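Local coordinates for protein NAD-dependent epimerase/dehydratase (Methylobacillus flagellatus KT, PDB 3GPI) that is of unknown function but has the Rossmann fold of the NAD-dependent epimerase/dehydratase family and probably binds a nicotinamide dinucleotide, at residues A[106-109]-A[110-114]; A[115-118]-A[119-123]; A[218-221]-A[222-226]; A[226-230]-A[231-235]. One frame throughout, in Å; residues are numbered along the deposited sequence.

Contact 1 of 4, residues A[106-109]-A[110-114]; sequences FVSS and TGVYG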
loop_
_atom_site.group_PDB
_atom_site.type_symbol
_atom_site.label_atom_id
_atom_site.label_comp_id
_atom_site.label_asym_id
_atom_site.label_seq_id
_atom_site.Cartn_x
_atom_site.Cartn_y
_atom_site.Cartn_z
ATOM N N PHE A 106 -6.965 -3.591 6.024
ATOM C CA PHE A 106 -7.293 -2.312 5.447
ATOM C C PHE A 106 -6.006 -1.618 5.040
ATOM O O PHE A 106 -5.124 -1.410 5.903
ATOM C CB PHE A 106 -8.063 -1.495 6.491
ATOM C CG PHE A 106 -8.370 -0.091 6.068
ATOM C CD1 PHE A 106 -9.438 0.184 5.225
ATOM C CD2 PHE A 106 -7.587 0.960 6.522
ATOM C CE1 PHE A 106 -9.719 1.505 4.806
ATOM C CE2 PHE A 106 -7.856 2.278 6.128
ATOM C CZ PHE A 106 -8.908 2.552 5.272
ATOM N N VAL A 107 -5.911 -1.229 3.768
ATOM C CA VAL A 107 -4.714 -0.560 3.268
ATOM C C VAL A 107 -4.884 0.925 3.484
ATOM O O VAL A 107 -5.687 1.597 2.851
ATOM C CB VAL A 107 -4.423 -0.872 1.791
ATOM C CG1 VAL A 107 -3.161 -0.163 1.321
ATOM C CG2 VAL A 107 -4.312 -2.396 1.561
ATOM N N SER A 108 -4.082 1.420 4.397
ATOM C CA SER A 108 -4.059 2.847 4.728
ATOM C C SER A 108 -2.773 3.439 4.173
ATOM O O SER A 108 -2.114 2.845 3.307
ATOM C CB SER A 108 -4.118 2.939 6.232
ATOM O OG SER A 108 -4.161 4.294 6.703
ATOM N N SER A 109 -2.391 4.614 4.672
ATOM C CA SER A 109 -1.232 5.337 4.179
ATOM C C SER A 109 -0.425 5.932 5.313
ATOM O O SER A 109 -1.008 6.438 6.273
ATOM C CB SER A 109 -1.738 6.523 3.338
ATOM O OG SER A 109 -0.649 7.361 2.949
ATOM N N THR A 110 0.905 5.925 5.202
ATOM C CA THR A 110 1.753 6.644 6.165
ATOM C C THR A 110 1.581 8.165 6.073
ATOM O O THR A 110 2.141 8.864 6.925
ATOM C CB THR A 110 3.209 6.252 6.054
ATOM O OG1 THR A 110 3.625 6.449 4.698
ATOM C CG2 THR A 110 3.392 4.751 6.445
ATOM N N GLY A 111 0.813 8.657 5.104
ATOM C CA GLY A 111 0.564 10.117 5.021
ATOM C C GLY A 111 -0.238 10.568 6.216
ATOM O O GLY A 111 -0.305 11.771 6.483
ATOM N N VAL A 112 -0.836 9.657 6.985
ATOM C CA VAL A 112 -1.535 10.053 8.215
ATOM C C VAL A 112 -0.578 10.641 9.217
ATOM O O VAL A 112 -1.006 11.433 10.085
ATOM C CB VAL A 112 -2.346 8.907 8.872
ATOM C CG1 VAL A 112 -3.410 8.394 7.893
ATOM C CG2 VAL A 112 -1.482 7.754 9.333
ATOM N N TYR A 113 0.702 10.314 9.110
ATOM C CA TYR A 113 1.738 10.942 9.941
ATOM C C TYR A 113 2.096 12.257 9.287
ATOM O O TYR A 113 3.033 12.327 8.483
ATOM C CB TYR A 113 2.986 10.046 10.025
ATOM C CG TYR A 113 2.754 8.733 10.715
ATOM C CD1 TYR A 113 2.690 8.647 12.103
ATOM C CD2 TYR A 113 2.646 7.557 9.980
ATOM C CE1 TYR A 113 2.494 7.427 12.728
ATOM C CE2 TYR A 113 2.450 6.345 10.598
ATOM C CZ TYR A 113 2.385 6.280 11.959
ATOM O OH TYR A 113 2.187 5.046 12.563
ATOM N N GLY A 114 1.354 13.310 9.595
ATOM C CA GLY A 114 1.616 14.592 8.958
ATOM C C GLY A 114 2.747 15.336 9.667
ATOM O O GLY A 114 3.229 16.354 9.145
#
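The hydroxyl OG of Ser109 accepts a hydrogen bond from the backbone N of Gly111, 2.9 Å away and nearly straight at 162°. The side chain reaches forward past Thr110 to do so: OG stands trans to the Ser109 nitrogen (chi1 173°), on the flank of the carbonyl carbon, and this carries the oxygen round to the amide two residues on. A bond of this kind defines an ST turn. The carbonyl of the same residue adds a second, weak bond: Ser109 O accepts from Val112 N at 3.3 Å, long but straight (172°). The two methyls of Val112 close round that oxygen, CG1 at 3.5 Å and CG2 at 3.4 Å from Ser109 O, while CG1 also comes within 4.3 Å of Ser108 OG. Thr110 meets Ser109 mainly through its CB and turns the rest of its side chain away. The chain thus leaves strand 103-109, a parallel strand of the Rossmann sheet, through one tight 3-10 turn, followed by an inverse gamma turn centred on Tyr113. Around it, Ser108 OG is hydrogen-bonded to Glu141 of helix 132-143, and Tyr113 OH to Arg153 of the neighbouring strand 149-158. In extended short-chain dehydrogenases this strand end, with its Ser-Thr-rich sequence, borders the active site; a comparable role is possible here but not established. Since Ser109 OG serves as acceptor toward Gly111, its own hydrogen is not spent in the turn and could be offered to another group.

Contact 2 of 4, residues A[115-118]-A[119-123]; sequences QEVE and EWLDE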
loop_
_atom_site.group_PDB
_atom_site.type_symbol
_atom_site.label_atom_id
_atom_site.label_comp_id
_atom_site.label_asym_id
_atom_site.label_seq_id
_atom_site.Cartn_x
_atom_site.Cartn_y
_atom_site.Cartn_z
ATOM N N GLN A 115 3.152 14.889 10.850
ATOM C CA GLN A 115 4.248 15.549 11.571
ATOM C C GLN A 115 5.535 15.412 10.774
ATOM O O GLN A 115 5.776 14.382 10.137
ATOM C CB GLN A 115 4.444 14.988 12.976
ATOM C CG GLN A 115 4.665 13.461 13.053
ATOM C CD GLN A 115 3.386 12.729 13.399
ATOM O OE1 GLN A 115 2.418 12.682 12.629
ATOM N NE2 GLN A 115 3.388 12.127 14.579
ATOM N N GLU A 116 6.311 16.488 10.717
ATOM C CA GLU A 116 7.608 16.471 10.069
ATOM C C GLU A 116 8.662 16.471 11.152
ATOM O O GLU A 116 8.774 17.419 11.959
ATOM C CB GLU A 116 7.759 17.681 9.140
ATOM C CG GLU A 116 6.721 17.730 8.084
ATOM C CD GLU A 116 7.147 18.531 6.885
ATOM O OE1 GLU A 116 6.513 19.574 6.651
ATOM O OE2 GLU A 116 8.103 18.147 6.185
ATOM N N VAL A 117 9.400 15.384 11.228
ATOM C CA VAL A 117 10.360 15.195 12.293
ATOM C C VAL A 117 11.573 14.491 11.765
ATOM O O VAL A 117 11.471 13.599 10.903
ATOM C CB VAL A 117 9.776 14.393 13.491
ATOM C CG1 VAL A 117 8.810 15.225 14.292
ATOM C CG2 VAL A 117 9.095 13.113 13.017
ATOM N N GLU A 118 12.733 14.863 12.303
ATOM C CA GLU A 118 13.978 14.204 11.944
ATOM C C GLU A 118 14.193 13.046 12.919
ATOM O O GLU A 118 15.183 12.985 13.670
ATOM C CB GLU A 118 15.136 15.207 11.995
ATOM C CG GLU A 118 15.062 16.279 10.908
ATOM C CD GLU A 118 15.173 15.694 9.508
ATOM O OE1 GLU A 118 16.128 14.929 9.236
ATOM O OE2 GLU A 118 14.285 15.988 8.684
ATOM N N GLU A 119 13.241 12.124 12.879
ATOM C CA GLU A 119 13.136 11.040 13.824
ATOM C C GLU A 119 12.529 9.860 13.081
ATOM O O GLU A 119 11.925 10.020 11.990
ATOM C CB GLU A 119 12.172 11.395 14.966
ATOM C CG GLU A 119 12.627 12.504 15.924
ATOM C CD GLU A 119 11.689 12.647 17.122
ATOM O OE1 GLU A 119 10.445 12.670 16.932
ATOM O OE2 GLU A 119 12.203 12.738 18.258
ATOM N N TRP A 120 12.691 8.690 13.690
ATOM C CA TRP A 120 12.016 7.472 13.251
ATOM C C TRP A 120 10.692 7.330 13.965
ATOM O O TRP A 120 10.651 7.362 15.198
ATOM C CB TRP A 120 12.842 6.273 13.618
ATOM C CG TRP A 120 14.126 6.174 12.870
ATOM C CD1 TRP A 120 15.329 6.727 13.208
ATOM C CD2 TRP A 120 14.343 5.445 11.664
ATOM N NE1 TRP A 120 16.289 6.373 12.282
ATOM C CE2 TRP A 120 15.701 5.589 11.319
ATOM C CE3 TRP A 120 13.500 4.696 10.827
ATOM C CZ2 TRP A 120 16.247 4.995 10.179
ATOM C CZ3 TRP A 120 14.028 4.120 9.712
ATOM C CH2 TRP A 120 15.403 4.241 9.404
ATOM N N LEU A 121 9.613 7.166 13.208
ATOM C CA LEU A 121 8.284 6.935 13.760
ATOM C C LEU A 121 7.891 5.492 13.534
ATOM O O LEU A 121 8.296 4.881 12.542
ATOM C CB LEU A 121 7.232 7.810 13.065
ATOM C CG LEU A 121 7.559 9.298 13.001
ATOM C CD1 LEU A 121 6.396 10.075 12.429
ATOM C CD2 LEU A 121 7.983 9.779 14.372
ATOM N N ASP A 122 7.079 4.973 14.439
ATOM C CA ASP A 122 6.518 3.651 14.259
ATOM C C ASP A 122 5.053 3.592 14.685
ATOM O O ASP A 122 4.399 4.620 14.823
ATOM C CB ASP A 122 7.390 2.605 14.934
ATOM C CG ASP A 122 7.394 2.720 16.430
ATOM O OD1 ASP A 122 6.484 3.373 17.018
ATOM O OD2 ASP A 122 8.339 2.125 17.013
ATOM N N GLU A 123 4.487 2.388 14.798
ATOM C CA GLU A 123 3.055 2.256 15.077
ATOM C C GLU A 123 2.658 2.817 16.437
ATOM O O GLU A 123 1.471 3.131 16.647
ATOM C CB GLU A 123 2.615 0.775 14.998
ATOM C CG GLU A 123 2.841 0.071 13.621
ATOM C CD GLU A 123 4.289 -0.436 13.410
ATOM O OE1 GLU A 123 5.205 -0.246 14.256
ATOM O OE2 GLU A 123 4.564 -1.034 12.346
#
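Val117, Glu119 and Leu121 pack their side chains together on the inner side of a bend. CG2 of Val117 lies 3.8 Å from CD2 of Leu121, the two branched chains meeting at about a right angle, so that methyl touches methyl rather than running alongside. Between them in sequence, Glu119 uses its aliphatic part: its CB approaches Val117 CG2 at 4.0 Å, and the extended chain beyond CG brings OE1 over the valine, 3.9 Å from Val117 CB. With CG set trans to its own carbonyl carbon (chi1 -68°), Glu119 lays this stem against the Glu118 carbonyl. The bend itself is an inverse gamma turn centred on Glu118, marked by a weak bond of 3.0 Å from Glu119 N to Val117 O, angled at 143°. Gln115 enlarges the apolar patch from the other end, its CG 3.9 Å from Leu121 CD1. Glu118 turns its carboxylate the other way, to Trp181 NE1. Beyond the bend, residues 120-121 pair with strand 248-249 in a small two-stranded parallel sheet separate from the main one. Carbon contacts between Val117, Leu121 and the stems of Gln115 and Glu119 thus carry most of the contact; the gamma turn contributes a single weak polar link, and Gln115 can pack its stem on Leu121 because its amide is satisfied by Ile128 N and Pro126 O.

Contact 3 of 4, residues A[218-221]-A[222-226]; sequences LPVH and DLLRW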
loop_
_atom_site.group_PDB
_atom_site.type_symbol
_atom_site.label_atom_id
_atom_site.label_comp_id
_atom_site.label_asym_id
_atom_site.label_seq_id
_atom_site.Cartn_x
_atom_site.Cartn_y
_atom_site.Cartn_z
ATOM N N LEU A 218 15.342 7.479 2.619
ATOM C CA LEU A 218 16.475 8.328 2.246
ATOM C C LEU A 218 15.970 9.665 1.773
ATOM O O LEU A 218 14.818 9.804 1.356
ATOM C CB LEU A 218 17.442 7.689 1.200
ATOM C CG LEU A 218 16.951 7.606 -0.252
ATOM C CD1 LEU A 218 18.075 6.977 -1.154
ATOM C CD2 LEU A 218 15.706 6.745 -0.365
ATOM N N PRO A 219 16.841 10.670 1.834
ATOM C CA PRO A 219 16.451 11.970 1.320
ATOM C C PRO A 219 16.219 11.883 -0.188
ATOM O O PRO A 219 16.951 11.154 -0.886
ATOM C CB PRO A 219 17.697 12.835 1.600
ATOM C CG PRO A 219 18.383 12.169 2.748
ATOM C CD PRO A 219 18.182 10.688 2.427
ATOM N N VAL A 220 15.241 12.629 -0.680
ATOM C CA VAL A 220 14.809 12.497 -2.076
ATOM C C VAL A 220 15.980 12.774 -3.051
ATOM O O VAL A 220 16.097 12.141 -4.081
ATOM C CB VAL A 220 13.546 13.355 -2.383
ATOM C CG1 VAL A 220 13.845 14.875 -2.331
ATOM C CG2 VAL A 220 12.900 12.955 -3.684
ATOM N N HIS A 221 16.854 13.712 -2.709
ATOM C CA HIS A 221 17.978 13.981 -3.596
ATOM C C HIS A 221 18.964 12.848 -3.678
ATOM O O HIS A 221 19.575 12.656 -4.711
ATOM C CB HIS A 221 18.697 15.308 -3.217
ATOM C CG HIS A 221 17.993 16.523 -3.736
ATOM N ND1 HIS A 221 18.473 17.238 -4.813
ATOM C CD2 HIS A 221 16.836 17.129 -3.353
ATOM C CE1 HIS A 221 17.640 18.235 -5.066
ATOM N NE2 HIS A 221 16.646 18.196 -4.198
ATOM N N ASP A 222 19.118 12.086 -2.601
ATOM C CA ASP A 222 19.993 10.935 -2.700
ATOM C C ASP A 222 19.402 9.875 -3.624
ATOM O O ASP A 222 20.126 9.234 -4.385
ATOM C CB ASP A 222 20.251 10.313 -1.327
ATOM C CG ASP A 222 21.170 11.154 -0.448
ATOM O OD1 ASP A 222 21.763 12.142 -0.931
ATOM O OD2 ASP A 222 21.258 10.789 0.732
ATOM N N LEU A 223 18.093 9.683 -3.577
ATOM C CA LEU A 223 17.451 8.716 -4.454
ATOM C C LEU A 223 17.538 9.187 -5.905
ATOM O O LEU A 223 17.891 8.403 -6.777
ATOM C CB LEU A 223 15.985 8.545 -4.029
ATOM C CG LEU A 223 15.192 7.611 -4.931
ATOM C CD1 LEU A 223 15.790 6.182 -4.998
ATOM C CD2 LEU A 223 13.753 7.515 -4.484
ATOM N N LEU A 224 17.252 10.463 -6.136
ATOM C CA LEU A 224 17.289 11.013 -7.498
ATOM C C LEU A 224 18.693 10.936 -8.077
ATOM O O LEU A 224 18.823 10.543 -9.220
ATOM C CB LEU A 224 16.737 12.430 -7.512
ATOM C CG LEU A 224 15.250 12.557 -7.286
ATOM C CD1 LEU A 224 14.928 14.020 -6.926
ATOM C CD2 LEU A 224 14.456 12.064 -8.516
ATOM N N ARG A 225 19.721 11.243 -7.281
ATOM C CA ARG A 225 21.086 11.141 -7.802
ATOM C C ARG A 225 21.472 9.703 -8.080
ATOM O O ARG A 225 22.142 9.451 -9.063
ATOM C CB ARG A 225 22.070 11.779 -6.836
ATOM C CG ARG A 225 22.022 13.293 -6.853
ATOM C CD ARG A 225 22.996 13.818 -5.858
ATOM N NE ARG A 225 23.116 15.258 -5.967
ATOM C CZ ARG A 225 24.231 15.905 -5.644
ATOM N NH1 ARG A 225 25.315 15.229 -5.253
ATOM N NH2 ARG A 225 24.247 17.227 -5.744
ATOM N N TRP A 226 21.056 8.762 -7.217
ATOM C CA TRP A 226 21.400 7.342 -7.425
ATOM C C TRP A 226 20.738 6.887 -8.738
ATOM O O TRP A 226 21.355 6.191 -9.586
ATOM C CB TRP A 226 20.863 6.546 -6.198
ATOM C CG TRP A 226 21.276 5.069 -6.204
ATOM C CD1 TRP A 226 22.366 4.531 -5.573
ATOM C CD2 TRP A 226 20.600 3.985 -6.832
ATOM N NE1 TRP A 226 22.411 3.184 -5.780
ATOM C CE2 TRP A 226 21.338 2.815 -6.546
ATOM C CE3 TRP A 226 19.430 3.876 -7.585
ATOM C CZ2 TRP A 226 20.950 1.547 -7.009
ATOM C CZ3 TRP A 226 19.030 2.613 -8.042
ATOM C CH2 TRP A 226 19.811 1.463 -7.762
HETATM O O HOH W 1 21.073 17.268 -6.019
#
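Methyl and methylene contacts tie the residues on either side of the helix start. Leu218 reaches forward with CD1, which lies 3.6 Å from Leu223 N and 3.9 Å from Leu223 CB; the two leucines cross at about a right angle. It gets there because its CG sits in the narrow space between the backbone N and the carbonyl carbon (chi1 74°), folding the chain over the first turn. Within the helix, Val220 and Leu224, one turn apart, lie side by side and point the same way, CG2 to CD1 4.0 Å. Main-chain bonds form the second group. Pro219 O takes Leu223 N at 3.3 Å and more weakly Asp222 N; Val220 O receives Leu224 N at 2.9 Å, and His221 O receives Arg225 N at the same distance. These are the opening turns of helix 220-230, with Pro219 as N-cap, entered directly from strand 218-219, which runs antiparallel to strand 181-186 at the edge of the Rossmann-type sheet. Pro219 CD also rests 3.5 Å from Asp222 OD2, where a carboxylate in the first turn would probably be favoured by the helix dipole. The third kind is water-mediated: one water lies in the plane of the His221 ring, 2.9 Å from ND1, and accepts a bond from Arg225 NE. At their far ends, His221 NE2 is bonded to Pro176 O and Arg225 NH1 to Gly238 O.

Contact 4 of 4, residues A[226-230]-A[231-235]; sequences WLADR and QGIAY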
loop_
_atom_site.group_PDB
_atom_site.type_symbol
_atom_site.label_atom_id
_atom_site.label_comp_id
_atom_site.label_asym_id
_atom_site.label_seq_id
_atom_site.Cartn_x
_atom_site.Cartn_y
_atom_site.Cartn_z
ATOM N N TRP A 226 21.056 8.762 -7.217
ATOM C CA TRP A 226 21.400 7.342 -7.425
ATOM C C TRP A 226 20.738 6.887 -8.738
ATOM O O TRP A 226 21.355 6.191 -9.586
ATOM C CB TRP A 226 20.863 6.546 -6.198
ATOM C CG TRP A 226 21.276 5.069 -6.204
ATOM C CD1 TRP A 226 22.366 4.531 -5.573
ATOM C CD2 TRP A 226 20.600 3.985 -6.832
ATOM N NE1 TRP A 226 22.411 3.184 -5.780
ATOM C CE2 TRP A 226 21.338 2.815 -6.546
ATOM C CE3 TRP A 226 19.430 3.876 -7.585
ATOM C CZ2 TRP A 226 20.950 1.547 -7.009
ATOM C CZ3 TRP A 226 19.030 2.613 -8.042
ATOM C CH2 TRP A 226 19.811 1.463 -7.762
ATOM N N LEU A 227 19.470 7.258 -8.921
ATOM C CA LEU A 227 18.752 6.906 -10.129
ATOM C C LEU A 227 19.328 7.582 -11.390
ATOM O O LEU A 227 19.356 6.987 -12.478
ATOM C CB LEU A 227 17.286 7.251 -9.972
ATOM C CG LEU A 227 16.503 6.307 -9.041
ATOM C CD1 LEU A 227 15.133 6.839 -8.768
ATOM C CD2 LEU A 227 16.458 4.861 -9.602
ATOM N N ALA A 228 19.792 8.813 -11.213
ATOM C CA ALA A 228 20.396 9.558 -12.317
ATOM C C ALA A 228 21.718 8.878 -12.689
ATOM O O ALA A 228 21.970 8.666 -13.886
ATOM C CB ALA A 228 20.623 11.001 -11.904
ATOM N N ASP A 229 22.506 8.474 -11.687
ATOM C CA ASP A 229 23.786 7.803 -11.926
ATOM C C ASP A 229 23.611 6.528 -12.735
ATOM O O ASP A 229 24.355 6.251 -13.692
ATOM C CB ASP A 229 24.504 7.503 -10.617
ATOM C CG ASP A 229 25.078 8.735 -9.964
ATOM O OD1 ASP A 229 25.034 9.841 -10.559
ATOM O OD2 ASP A 229 25.574 8.618 -8.804
ATOM N N ARG A 230 22.588 5.765 -12.428
ATOM C CA ARG A 230 22.406 4.516 -13.139
ATOM C C ARG A 230 21.760 4.670 -14.500
ATOM O O ARG A 230 21.669 3.706 -15.243
ATOM C CB ARG A 230 21.620 3.534 -12.248
ATOM C CG ARG A 230 22.623 2.741 -11.379
ATOM C CD ARG A 230 22.207 2.560 -9.960
ATOM N NE ARG A 230 23.345 2.214 -9.102
ATOM C CZ ARG A 230 24.079 3.106 -8.443
ATOM N NH1 ARG A 230 23.805 4.404 -8.556
ATOM N NH2 ARG A 230 25.107 2.710 -7.683
ATOM N N GLN A 231 21.307 5.869 -14.841
ATOM C CA GLN A 231 20.720 6.132 -16.144
ATOM C C GLN A 231 21.559 7.058 -17.049
ATOM O O GLN A 231 21.067 7.525 -18.097
ATOM C CB GLN A 231 19.328 6.716 -15.994
ATOM C CG GLN A 231 18.334 5.769 -15.281
ATOM C CD GLN A 231 16.977 6.376 -15.238
ATOM O OE1 GLN A 231 16.204 6.236 -16.173
ATOM N NE2 GLN A 231 16.669 7.058 -14.131
ATOM N N GLY A 232 22.792 7.342 -16.634
ATOM C CA GLY A 232 23.656 8.206 -17.434
ATOM C C GLY A 232 23.131 9.627 -17.533
ATOM O O GLY A 232 23.191 10.245 -18.604
ATOM N N ILE A 233 22.587 10.153 -16.447
ATOM C CA ILE A 233 22.016 11.500 -16.418
ATOM C C ILE A 233 22.980 12.442 -15.742
ATOM O O ILE A 233 23.409 12.228 -14.623
ATOM C CB ILE A 233 20.664 11.504 -15.638
ATOM C CG1 ILE A 233 19.674 10.501 -16.257
ATOM C CG2 ILE A 233 20.129 12.917 -15.545
ATOM C CD1 ILE A 233 19.304 10.748 -17.705
ATOM N N ALA A 234 23.344 13.513 -16.442
ATOM C CA ALA A 234 24.284 14.477 -15.907
ATOM C C ALA A 234 23.665 15.436 -14.929
ATOM O O ALA A 234 22.541 15.910 -15.128
ATOM C CB ALA A 234 24.935 15.260 -17.066
ATOM N N TYR A 235 24.401 15.764 -13.866
ATOM C CA TYR A 235 23.999 16.861 -12.972
ATOM C C TYR A 235 25.298 17.379 -12.344
ATOM O O TYR A 235 26.337 16.689 -12.417
ATOM C CB TYR A 235 22.985 16.389 -11.890
ATOM C CG TYR A 235 23.495 15.218 -11.068
ATOM C CD1 TYR A 235 24.248 15.428 -9.896
ATOM C CD2 TYR A 235 23.276 13.893 -11.484
ATOM C CE1 TYR A 235 24.742 14.377 -9.168
ATOM C CE2 TYR A 235 23.775 12.823 -10.748
ATOM C CZ TYR A 235 24.507 13.076 -9.573
ATOM O OH TYR A 235 25.035 12.066 -8.816
HETATM O O HOH W 2 25.350 10.879 -13.121
#
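Ala228 is packed from two directions by the chain that follows it: its CB lies 3.8 Å from Ile233 CB and again 3.8 Å from Tyr235 CE2. Its carbonyl is gripped just as closely, since Gln231 N and Ile233 N, each 3.0 Å from Ala228 O, approach from opposite faces of the carbonyl plane. Gln231 adds a side-chain bond from NE2 to Leu227 O, arriving from above that carbonyl's plane; its extended chain lies against the helix end, and its amide is further held by Gln170 and Ile166. The exposed side relies on polar and water-mediated links instead of close carbon packing. There Asp229 OD1 accepts from Tyr235 OH at 2.8 Å, on the syn side of a carboxylate only 15° from coplanar with the ring, and from a water that also donates to Ile233 O. Hydroxyl and water together probably stabilise the charged form of this exposed acid. Arg230 folds back the other way: its bent chain puts the guanidinium face over Trp226 NE1, a cation-pi contact, while NH1 donates to Trp226 O. Gly232 supplies the positive phi (65°) that reverses the chain. This glycine-terminated end of helix 220-230 is Schellman-like: the 6→1 bond from Ile233 N to Ala228 O and the Ala228-Ile233 apolar contact are present, but Gly232 N stands 3.5 Å from Asp229 O, without a recognised 5→2 bond.

In the fold
Contacts 1 and 2 follow each other along the loop that leaves strand 103-109, their centres about 13 Å apart. They meet through Tyr113, whose OH lies 3.2 Å from Asp122 O, a probable hydrogen bond, and whose CD1 packs on Leu121 CD1. Contacts 3 and 4 are the two ends of helix 220-230; they share Trp226, and Tyr235 OH comes within 3.6 Å of Arg225 CB. The pairs do not touch: the nearest atoms, of contacts 2 and 3, are about 7 Å apart, and contacts 1 and 4 lie about 31 Å apart, centre to centre. Ethanediol, probably from the crystallisation liquor, lies about 4 Å from the side chains of Thr110 and Leu223, possibly marking pockets.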